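Local coordinates for putative peptidase (Chlamydophila abortus, PDB 3CE2), which is probably a zinc-dependent oligopeptidase of the M3B family that cleaves small bioactive peptides, at residues Asp335-Ser340 and Val399-Gly404; Ile349-Gln354 and Gln359-Lys364; Pro384-Asn389 and Gly405-Ser410. All coordinates share one frame; numbering follows the deposited sequence.

Interaction 1: residues Asp335-Ser340 and Val399-Gly404. With ZN (zinc ion), chain D.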
# COMPACT_ATOMS: atom_id res chain seq x y z
N ASP A 335 15.21 -21.92 -2.81
CA ASP A 335 16.21 -22.06 -3.87
C ASP A 335 15.82 -21.21 -5.06
O ASP A 335 16.67 -20.63 -5.74
CB ASP A 335 16.35 -23.52 -4.31
CG ASP A 335 16.88 -24.41 -3.21
OD1 ASP A 335 17.47 -23.85 -2.25
OD2 ASP A 335 16.70 -25.65 -3.29
N LEU A 336 14.52 -21.14 -5.31
CA LEU A 336 13.98 -20.36 -6.41
C LEU A 336 14.21 -18.86 -6.17
O LEU A 336 14.77 -18.16 -7.02
CB LEU A 336 12.50 -20.67 -6.61
CG LEU A 336 11.92 -20.32 -7.97
CD1 LEU A 336 12.82 -20.86 -9.09
CD2 LEU A 336 10.50 -20.85 -8.09
N ILE A 337 13.78 -18.38 -5.01
CA ILE A 337 14.00 -16.99 -4.64
C ILE A 337 15.48 -16.66 -4.81
O ILE A 337 15.85 -15.71 -5.50
CB ILE A 337 13.61 -16.72 -3.17
CG1 ILE A 337 12.10 -16.83 -2.98
CG2 ILE A 337 14.10 -15.34 -2.73
CD1 ILE A 337 11.35 -16.05 -3.99
N TYR A 338 16.31 -17.49 -4.19
CA TYR A 338 17.74 -17.27 -4.16
C TYR A 338 18.35 -17.03 -5.54
O TYR A 338 19.14 -16.12 -5.74
CB TYR A 338 18.42 -18.45 -3.46
CG TYR A 338 19.87 -18.21 -3.15
CD1 TYR A 338 20.25 -17.52 -2.01
CD2 TYR A 338 20.87 -18.67 -4.00
CE1 TYR A 338 21.58 -17.30 -1.72
CE2 TYR A 338 22.21 -18.45 -3.72
CZ TYR A 338 22.55 -17.76 -2.58
OH TYR A 338 23.88 -17.54 -2.29
N THR A 339 17.99 -17.84 -6.52
CA THR A 339 18.54 -17.61 -7.85
C THR A 339 17.81 -16.49 -8.58
O THR A 339 18.41 -15.76 -9.36
CB THR A 339 18.53 -18.89 -8.73
OG1 THR A 339 17.19 -19.42 -8.80
CG2 THR A 339 19.48 -19.95 -8.15
N SER A 340 16.51 -16.35 -8.31
CA SER A 340 15.71 -15.34 -9.00
C SER A 340 16.06 -13.91 -8.63
O SER A 340 15.94 -13.00 -9.46
CB SER A 340 14.23 -15.57 -8.73
OG SER A 340 13.80 -16.78 -9.33
N VAL A 399 4.66 -14.70 -2.84
CA VAL A 399 4.31 -14.08 -1.57
C VAL A 399 5.56 -14.01 -0.68
O VAL A 399 5.80 -13.01 0.01
CB VAL A 399 3.12 -14.83 -0.89
CG1 VAL A 399 2.98 -14.43 0.56
CG2 VAL A 399 1.83 -14.52 -1.63
N ILE A 400 6.38 -15.06 -0.72
CA ILE A 400 7.69 -14.99 -0.08
C ILE A 400 8.52 -13.86 -0.70
O ILE A 400 9.15 -13.09 0.04
CB ILE A 400 8.47 -16.27 -0.27
CG1 ILE A 400 7.81 -17.42 0.45
CG2 ILE A 400 9.90 -16.12 0.22
CD1 ILE A 400 8.52 -18.72 0.19
N ALA A 401 8.53 -13.76 -2.03
CA ALA A 401 9.28 -12.69 -2.70
C ALA A 401 8.74 -11.32 -2.29
O ALA A 401 9.52 -10.39 -2.04
CB ALA A 401 9.26 -12.84 -4.22
N HIS A 402 7.42 -11.20 -2.19
CA HIS A 402 6.79 -9.95 -1.76
C HIS A 402 7.15 -9.59 -0.31
O HIS A 402 7.66 -8.50 -0.03
CB HIS A 402 5.29 -10.10 -1.90
CG HIS A 402 4.51 -8.84 -1.66
ND1 HIS A 402 4.07 -8.04 -2.70
CD2 HIS A 402 4.05 -8.28 -0.52
CE1 HIS A 402 3.38 -7.03 -2.20
NE2 HIS A 402 3.37 -7.14 -0.88
N GLU A 403 6.89 -10.52 0.60
CA GLU A 403 7.13 -10.28 2.01
C GLU A 403 8.62 -10.15 2.28
O GLU A 403 9.03 -9.38 3.14
CB GLU A 403 6.49 -11.37 2.89
CG GLU A 403 4.96 -11.41 2.79
CD GLU A 403 4.29 -10.05 3.02
OE1 GLU A 403 4.94 -9.11 3.52
OE2 GLU A 403 3.10 -9.91 2.68
N GLY A 404 9.43 -10.91 1.55
CA GLY A 404 10.90 -10.77 1.63
C GLY A 404 11.34 -9.36 1.26
O GLY A 404 12.27 -8.79 1.84
ZN ZN D . 2.85 -5.66 0.50

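Interaction 2: residues Ile349-Gln354 and Gln359-Lys364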
# COMPACT_ATOMS: atom_id res chain seq x y z
N ILE A 349 20.83 -11.48 -1.25
CA ILE A 349 20.35 -12.83 -1.45
C ILE A 349 20.66 -13.75 -0.24
O ILE A 349 19.83 -14.55 0.16
CB ILE A 349 20.90 -13.36 -2.81
CG1 ILE A 349 19.77 -13.74 -3.73
CG2 ILE A 349 22.01 -14.40 -2.68
CD1 ILE A 349 19.12 -12.52 -4.31
N ASP A 350 21.83 -13.58 0.36
CA ASP A 350 22.22 -14.42 1.50
C ASP A 350 21.48 -14.00 2.75
O ASP A 350 20.93 -14.83 3.44
CB ASP A 350 23.73 -14.36 1.77
CG ASP A 350 24.55 -15.14 0.76
OD1 ASP A 350 24.01 -16.12 0.19
OD2 ASP A 350 25.72 -14.78 0.52
N THR A 351 21.47 -12.71 3.04
CA THR A 351 20.73 -12.25 4.21
C THR A 351 19.28 -12.76 4.21
O THR A 351 18.81 -13.26 5.21
CB THR A 351 20.79 -10.73 4.33
OG1 THR A 351 22.15 -10.36 4.53
CG2 THR A 351 20.00 -10.25 5.52
N LEU A 352 18.61 -12.65 3.07
CA LEU A 352 17.24 -13.12 2.94
C LEU A 352 17.18 -14.62 3.13
O LEU A 352 16.29 -15.12 3.80
CB LEU A 352 16.65 -12.76 1.57
CG LEU A 352 15.20 -13.17 1.35
CD1 LEU A 352 14.35 -12.78 2.56
CD2 LEU A 352 14.65 -12.52 0.10
N LYS A 353 18.12 -15.35 2.53
CA LYS A 353 18.13 -16.78 2.66
C LYS A 353 18.35 -17.16 4.12
O LYS A 353 17.65 -18.02 4.65
CB LYS A 353 19.19 -17.40 1.76
CG LYS A 353 19.04 -18.93 1.55
CD LYS A 353 20.23 -19.48 0.81
CE LYS A 353 20.23 -20.99 0.76
NZ LYS A 353 19.71 -21.49 -0.54
N GLN A 354 19.27 -16.49 4.80
CA GLN A 354 19.51 -16.76 6.22
C GLN A 354 18.27 -16.52 7.07
O GLN A 354 17.99 -17.27 8.00
CB GLN A 354 20.69 -15.94 6.79
CG GLN A 354 22.08 -16.39 6.32
CD GLN A 354 22.15 -17.89 6.01
OE1 GLN A 354 22.29 -18.29 4.85
NE2 GLN A 354 22.04 -18.72 7.05
N GLN A 359 17.69 -18.00 10.68
CA GLN A 359 17.58 -16.87 11.60
C GLN A 359 16.22 -16.79 12.30
O GLN A 359 16.01 -15.94 13.17
CB GLN A 359 17.86 -15.55 10.84
CG GLN A 359 19.22 -14.91 11.11
CD GLN A 359 20.32 -15.95 11.38
OE1 GLN A 359 20.79 -16.08 12.52
NE2 GLN A 359 20.73 -16.69 10.35
N GLY A 360 15.29 -17.66 11.90
CA GLY A 360 13.95 -17.66 12.49
C GLY A 360 13.04 -16.48 12.17
O GLY A 360 12.26 -16.04 13.01
N TRP A 361 13.14 -15.94 10.97
CA TRP A 361 12.29 -14.83 10.57
C TRP A 361 10.85 -15.29 10.30
O TRP A 361 9.89 -14.56 10.56
CB TRP A 361 12.84 -14.21 9.29
CG TRP A 361 14.08 -13.41 9.47
CD1 TRP A 361 14.93 -13.42 10.55
CD2 TRP A 361 14.62 -12.47 8.54
NE1 TRP A 361 15.95 -12.55 10.34
CE2 TRP A 361 15.80 -11.95 9.12
CE3 TRP A 361 14.22 -12.02 7.28
CZ2 TRP A 361 16.59 -11.00 8.47
CZ3 TRP A 361 15.00 -11.08 6.63
CH2 TRP A 361 16.17 -10.58 7.23
N VAL A 362 10.73 -16.50 9.78
CA VAL A 362 9.52 -16.99 9.15
C VAL A 362 8.72 -17.95 9.99
O VAL A 362 9.22 -18.97 10.42
CB VAL A 362 9.89 -17.81 7.94
CG1 VAL A 362 8.81 -17.67 6.89
CG2 VAL A 362 11.24 -17.37 7.41
N ASP A 363 7.45 -17.64 10.16
CA ASP A 363 6.49 -18.66 10.55
C ASP A 363 5.89 -19.28 9.28
O ASP A 363 5.02 -18.69 8.64
CB ASP A 363 5.41 -18.06 11.43
CG ASP A 363 4.92 -19.03 12.46
OD1 ASP A 363 5.69 -19.37 13.39
OD2 ASP A 363 3.76 -19.46 12.35
N LYS A 364 6.34 -20.47 8.92
CA LYS A 364 6.06 -21.01 7.57
C LYS A 364 4.65 -21.48 7.18
O LYS A 364 4.22 -21.24 6.04
CB LYS A 364 7.01 -22.17 7.27
CG LYS A 364 8.46 -21.75 7.20
CD LYS A 364 9.34 -22.93 6.89
CE LYS A 364 10.71 -22.72 7.44
NZ LYS A 364 11.07 -23.93 8.19

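Interaction 3: residues Pro384-Asn389 and Gly405-Ser410. With ZN (zinc ion), chain D.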
# COMPACT_ATOMS: atom_id res chain seq x y z
N PRO A 384 13.20 -8.76 11.08
CA PRO A 384 11.84 -8.75 10.54
C PRO A 384 11.18 -10.11 10.76
O PRO A 384 11.86 -11.13 10.90
CB PRO A 384 12.06 -8.49 9.05
CG PRO A 384 13.46 -8.91 8.77
CD PRO A 384 14.23 -8.80 10.04
N TYR A 385 9.87 -10.13 10.85
CA TYR A 385 9.18 -11.37 11.09
C TYR A 385 8.20 -11.51 9.96
O TYR A 385 7.45 -10.58 9.64
CB TYR A 385 8.50 -11.35 12.45
CG TYR A 385 9.45 -11.62 13.60
CD1 TYR A 385 10.06 -12.87 13.73
CD2 TYR A 385 9.72 -10.64 14.57
CE1 TYR A 385 10.94 -13.14 14.78
CE2 TYR A 385 10.60 -10.91 15.63
CZ TYR A 385 11.20 -12.17 15.72
OH TYR A 385 12.07 -12.50 16.74
N VAL A 386 8.24 -12.66 9.32
CA VAL A 386 7.35 -12.90 8.21
C VAL A 386 6.36 -13.97 8.61
O VAL A 386 6.75 -15.12 8.90
CB VAL A 386 8.11 -13.43 7.01
CG1 VAL A 386 7.15 -13.69 5.88
CG2 VAL A 386 9.14 -12.44 6.60
N LEU A 387 5.08 -13.61 8.60
CA LEU A 387 4.03 -14.60 8.72
C LEU A 387 3.55 -15.11 7.35
O LEU A 387 3.02 -14.36 6.53
CB LEU A 387 2.87 -14.06 9.53
CG LEU A 387 1.80 -15.12 9.76
CD1 LEU A 387 1.17 -14.96 11.15
CD2 LEU A 387 0.75 -15.11 8.63
N LEU A 388 3.74 -16.40 7.13
CA LEU A 388 3.30 -17.08 5.92
C LEU A 388 2.21 -18.13 6.23
O LEU A 388 2.03 -18.57 7.39
CB LEU A 388 4.50 -17.81 5.29
CG LEU A 388 5.27 -17.33 4.05
CD1 LEU A 388 5.48 -15.85 4.02
CD2 LEU A 388 6.61 -18.03 3.92
N ASN A 389 1.47 -18.54 5.20
CA ASN A 389 0.62 -19.72 5.26
C ASN A 389 0.98 -20.61 4.07
O ASN A 389 0.19 -20.83 3.15
CB ASN A 389 -0.85 -19.33 5.27
CG ASN A 389 -1.33 -18.98 6.67
OD1 ASN A 389 -1.53 -19.86 7.52
ND2 ASN A 389 -1.50 -17.68 6.94
N GLY A 405 10.66 -8.77 0.29
CA GLY A 405 10.90 -7.40 -0.05
C GLY A 405 10.65 -6.42 1.09
O GLY A 405 11.55 -5.63 1.41
N HIS A 406 9.45 -6.45 1.70
CA HIS A 406 9.15 -5.55 2.82
C HIS A 406 10.16 -5.78 3.91
O HIS A 406 10.65 -4.85 4.54
CB HIS A 406 7.78 -5.82 3.47
CG HIS A 406 6.61 -5.43 2.64
ND1 HIS A 406 6.54 -4.23 1.96
CD2 HIS A 406 5.43 -6.06 2.41
CE1 HIS A 406 5.38 -4.15 1.32
NE2 HIS A 406 4.69 -5.25 1.57
N SER A 407 10.45 -7.05 4.14
CA SER A 407 11.32 -7.45 5.22
C SER A 407 12.73 -6.91 5.08
O SER A 407 13.24 -6.30 6.00
CB SER A 407 11.30 -8.97 5.35
OG SER A 407 10.12 -9.33 6.05
N MET A 408 13.36 -7.14 3.93
CA MET A 408 14.68 -6.58 3.67
C MET A 408 14.69 -5.05 3.74
O MET A 408 15.60 -4.45 4.37
CB MET A 408 15.23 -7.10 2.34
CG MET A 408 15.53 -8.60 2.38
SD MET A 408 16.82 -9.04 3.61
CE MET A 408 18.29 -8.70 2.66
N HIS A 409 13.66 -4.41 3.17
CA HIS A 409 13.53 -2.95 3.27
C HIS A 409 13.65 -2.57 4.74
O HIS A 409 14.50 -1.73 5.12
CB HIS A 409 12.16 -2.52 2.74
CG HIS A 409 12.05 -1.06 2.41
ND1 HIS A 409 12.98 -0.12 2.79
CD2 HIS A 409 11.08 -0.38 1.74
CE1 HIS A 409 12.61 1.08 2.36
NE2 HIS A 409 11.45 0.94 1.73
N SER A 410 12.82 -3.20 5.58
CA SER A 410 12.76 -2.84 7.00
C SER A 410 14.07 -3.14 7.73
O SER A 410 14.53 -2.37 8.57
CB SER A 410 11.61 -3.57 7.69
OG SER A 410 10.41 -2.81 7.59
ZN ZN D . 2.85 -5.66 0.50

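Interaction 1: residues Asp335-Ser340 and Val399-Gly404
Ile337 turns CG1 to the backbone N side of its CA, anti to the carbonyl carbon (chi1 -69°), and this extends the branch toward helix 394-416. The bend at chi2 (-49°) carries CD1 to Ala401. Ile400 offers its CG2 methyl to the middle of the Ile337 chain and comes across that chain at a slant. The Ile337 CG1 to Ile400 CG2 distance is 3.9 Å. At the tip, Ile337 CD1 lies 3.8 Å from the methyl CB of Ala401. One isoleucine thus spans two consecutive residues of the zinc helix, and all three residues are buried.

The contact joins helix 330-340 to the side of helix 394-416 that carries Ile400 and Ala401. This second helix has an HExxH sequence as in gluzincins. His402 is next to Ala401 but points to the other side, where its NE2 binds the zinc ion at 2.1 Å. His406 and Glu430 complete the protein ligands. Glu437 accepts a hydrogen bond from His402 ND1, which would fix the rotation of the imidazole ring.

More apolar side chains surround the seam. Leu352 of helix 345-357 packs on Ile337. Ile400 also touches Phe330 and Ala333 of helix 330-340, and Leu356 of helix 345-357. Across the interface the meeting groups are all aliphatic. The chemistry therefore implies a small hydrophobic seam, 106 Å² in all, behind the metal-binding face.

Interaction 2: residues Ile349-Gln354 and Gln359-Lys364
Trp361, Gln354 and Gln359 carry this helix-turn-strand connection of the M3 peptidase domain. Helix 345-357 ends here, and the chain turns back into the short strand 362-363, an outermost strand of a mixed sheet.

Trp361 has the largest buried area of the three, though only slightly more than Gln354. Its CB points toward the helix, and the indole extends across to Thr351 and Leu352. The six-membered ring does the touching. Thr351 CG2 is 4.2 Å from Trp361 CH2. Leu352 CD1 is 4.5 Å from Trp361 CZ3. Both methyls approach the indole obliquely. Leu352 sets off from the helix away from Trp361, and its CD1 branch returns to the ring. His383 stacks on the indole, and Met408 of helix 394-416 also packs against it. The tryptophan thus lies between helix 345-357 and the zinc-bearing helix 394-416.

The two glutamines lie at the more open border of the contact. The side chains cross, with their amide planes 47° apart. The bend of Gln359 at chi2 (32°) brings its NE2 back to within 3.6 Å of Gln354 CB, so the amide lies against the aliphatic root of the other chain. The backbones of the same two residues are joined as well. Gly360, with positive phi, lets the chain turn on toward Trp361. The tie itself is a hydrogen bond from Gln359 N to Gln354 O, 2.8 Å long, with an angle of 146° at the hydrogen.

Interaction 3: residues Pro384-Asn389 and Gly405-Ser410
Ser407 faces Pro384 and Val386 with its side chain, and both come from the segment 384-389. The serine CB points toward that segment. Its OG is anti to the carbonyl carbon (chi1 -79°), which brings OG up to Pro384 CB and Val386 CG2. Pro384 sets its ring alongside the serine. Its CB is 3.7 Å from Ser407 OG, and its CG is 3.8 Å from the backbone Ser407 O. Val386 approaches with one branch: CG2, on the backbone N side of its CA, meets Ser407 OG at 3.3 Å. These are packing contacts. The hydroxyl has a weak hydrogen bond to Glu403 O, one turn back in its own helix.

His406 precedes Ser407 and points elsewhere. Its NE2 binds the zinc ion at 2.2 Å, together with His402 and Glu430. The strand thus lies against the flank of the helix while the metal sits off another side.

Strand 385-387 is the central strand of its sheet, between strands 362-363 and 375-377. Helix 394-416 packs on it here through Ser407, which also touches Ser376 of strand 375-377. Tyr385 points away from that helix and packs on Leu92 of helix 66-96.

The three contacts lie close together around helix 394-416, the helix that carries His402 and His406. Interactions 1 and 3 share this helix and lie about 11 Å apart between centres. They supply these two ligands to the same zinc ion. Leu388 CD2 of interaction 3 packs on Ile400 CG1 of interaction 1 at 3.7 Å. Interaction 2 lies about 10 Å from interaction 1 and 9 Å from interaction 3, centre to centre. Its helix follows helix 330-340 in the chain, and a probable hydrogen bond joins Tyr338 OH to Asp350 OD1. Its strand parallels strand 385-387: Trp361 O and Val386 N are 2.8 Å apart. The Trp361 and His406 side chains are about 9 Å apart.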